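Side-chain contact in aldehyde dehydrogenase 12 (Zea mays, PDB 6D97), which probably catalyses the NAD+-dependent oxidation of L-glutamate gamma-semialdehyde to glutamate, the last step of proline catabolism in plants: residues D69-V74 / I134-P139. Numbering follows the deposited sequence.
Sequences DKFIKV and IQRVSP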
# COMPACT_ATOMS: atom_id res chain seq x y z
N ASP A 69 -38.71 3.60 -35.84
CA ASP A 69 -38.52 2.40 -36.64
C ASP A 69 -38.17 1.21 -35.75
O ASP A 69 -37.37 1.32 -34.82
CB ASP A 69 -37.39 2.61 -37.65
CG ASP A 69 -37.79 3.52 -38.81
OD1 ASP A 69 -38.98 3.89 -38.90
OD2 ASP A 69 -36.89 3.85 -39.62
N LYS A 70 -38.78 0.06 -36.05
CA LYS A 70 -38.31 -1.21 -35.49
C LYS A 70 -36.98 -1.57 -36.14
O LYS A 70 -36.98 -2.25 -37.18
CB LYS A 70 -39.33 -2.33 -35.72
CG LYS A 70 -40.60 -2.24 -34.88
CD LYS A 70 -41.58 -3.36 -35.25
CE LYS A 70 -42.78 -3.41 -34.32
NZ LYS A 70 -43.71 -4.54 -34.63
N PHE A 71 -35.86 -1.15 -35.57
CA PHE A 71 -34.58 -1.33 -36.23
C PHE A 71 -33.63 -2.32 -35.56
O PHE A 71 -32.59 -2.64 -36.14
CB PHE A 71 -33.88 0.04 -36.42
CG PHE A 71 -33.23 0.62 -35.18
CD1 PHE A 71 -33.75 0.42 -33.91
CD2 PHE A 71 -32.10 1.41 -35.32
CE1 PHE A 71 -33.13 0.98 -32.80
CE2 PHE A 71 -31.49 1.98 -34.22
CZ PHE A 71 -32.00 1.76 -32.96
N ILE A 72 -33.96 -2.83 -34.37
CA ILE A 72 -33.16 -3.86 -33.71
C ILE A 72 -34.09 -4.86 -33.04
O ILE A 72 -34.95 -4.47 -32.25
CB ILE A 72 -32.19 -3.27 -32.66
CG1 ILE A 72 -31.17 -2.33 -33.31
CG2 ILE A 72 -31.47 -4.39 -31.91
CD1 ILE A 72 -30.37 -1.52 -32.31
N LYS A 73 -33.91 -6.14 -33.35
CA LYS A 73 -34.62 -7.19 -32.62
C LYS A 73 -33.66 -7.88 -31.66
O LYS A 73 -32.51 -8.15 -32.00
CB LYS A 73 -35.26 -8.22 -33.57
CG LYS A 73 -34.33 -8.99 -34.48
CD LYS A 73 -35.13 -10.00 -35.30
CE LYS A 73 -34.24 -10.90 -36.16
NZ LYS A 73 -35.03 -12.01 -36.78
N VAL A 74 -34.14 -8.12 -30.44
CA VAL A 74 -33.33 -8.61 -29.34
C VAL A 74 -33.88 -9.96 -28.89
O VAL A 74 -35.09 -10.10 -28.69
CB VAL A 74 -33.30 -7.61 -28.17
CG1 VAL A 74 -32.49 -8.15 -27.01
CG2 VAL A 74 -32.75 -6.27 -28.64
N ILE A 134 -23.15 3.44 -30.46
CA ILE A 134 -23.66 3.99 -29.21
C ILE A 134 -24.71 5.06 -29.50
O ILE A 134 -25.78 5.09 -28.88
CB ILE A 134 -22.51 4.55 -28.36
CG1 ILE A 134 -21.68 3.42 -27.76
CG2 ILE A 134 -23.03 5.48 -27.27
CD1 ILE A 134 -20.39 3.89 -27.13
N GLN A 135 -24.41 5.94 -30.46
CA GLN A 135 -25.31 7.03 -30.81
C GLN A 135 -26.68 6.52 -31.26
O GLN A 135 -27.69 7.16 -30.97
CB GLN A 135 -24.70 7.88 -31.92
CG GLN A 135 -23.78 8.97 -31.46
CD GLN A 135 -23.43 9.92 -32.59
OE1 GLN A 135 -22.71 9.56 -33.52
NE2 GLN A 135 -23.95 11.14 -32.52
N ARG A 136 -26.72 5.40 -31.98
CA ARG A 136 -27.99 4.95 -32.53
C ARG A 136 -28.94 4.44 -31.45
O ARG A 136 -30.15 4.57 -31.59
CB ARG A 136 -27.77 3.87 -33.59
CG ARG A 136 -27.00 4.30 -34.84
CD ARG A 136 -27.69 5.42 -35.61
NE ARG A 136 -29.09 5.14 -35.89
CZ ARG A 136 -29.52 4.44 -36.93
NH1 ARG A 136 -28.67 3.94 -37.81
NH2 ARG A 136 -30.82 4.23 -37.09
N VAL A 137 -28.41 3.86 -30.38
CA VAL A 137 -29.25 3.23 -29.37
C VAL A 137 -29.39 4.11 -28.12
O VAL A 137 -30.46 4.14 -27.52
CB VAL A 137 -28.71 1.83 -29.01
CG1 VAL A 137 -28.86 0.91 -30.19
CG2 VAL A 137 -27.25 1.90 -28.58
N SER A 138 -28.33 4.81 -27.73
CA SER A 138 -28.37 5.73 -26.59
C SER A 138 -27.98 7.11 -27.12
O SER A 138 -26.82 7.52 -27.00
CB SER A 138 -27.44 5.28 -25.47
OG SER A 138 -27.50 6.16 -24.37
N PRO A 139 -28.94 7.84 -27.69
CA PRO A 139 -28.61 9.05 -28.46
C PRO A 139 -27.88 10.09 -27.63
O PRO A 139 -28.32 10.49 -26.55
CB PRO A 139 -29.99 9.56 -28.91
CG PRO A 139 -30.83 8.32 -28.95
CD PRO A 139 -30.37 7.50 -27.78
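Ile72 and Val137 have the nearest CA atoms across the contact, 9.2 Å apart, so the backbones of strand 70-74 and the C-terminal turn of helix 124-137 stay apart and side chains make the contact, one of them also reaching a main-chain carbonyl, with no hydrogen bond between the segments. On the strand, the backbones of Phe71 and Ile72 both hydrogen-bond to that of Ile62 on the antiparallel strand 60-63, two residues against one, as in a classic beta bulge, and both direct their CB atoms at the helix. The Phe71 ring reaches the helix end with its CD2-CE2-CZ side: CD2 lies 3.6 Å from Arg136 NH2, and CZ lies 3.6 Å from the backbone Arg136 O. Ring and guanidinium planes are inclined by 39°, an oblique approach that does not amount to a stack. Arg136 gets there by bending at chi2 (-60°) and chi3 (-52°), which folds the chain back beside the ring. Its charge is met by a salt bridge from NH2 to Asp64 OD2, while NH1 bonds to Pro34 O and Val37 O; these bonds hold the guanidinium in place beside the ring. Ile72 makes the second, purely apolar contact: its CD1 touches Val137 CG1 at 3.6 Å, the two side chains crossing at about a right angle. Ile72 CG1 also lies 3.8 Å above one face of the Phe71 ring, displaced toward its rim. Helix 229-240 extends this core, Ile229 touching both Ile72 and Val137. An alanine in place of Phe71 would remove the ring and is likely to leave a gap beside Arg136. With Val137 about 13 Å from bound NAD, this is structural packing: NH1 and NH2 find polar partners outside the contact, so Arg136 offers Phe71 van der Waals contact.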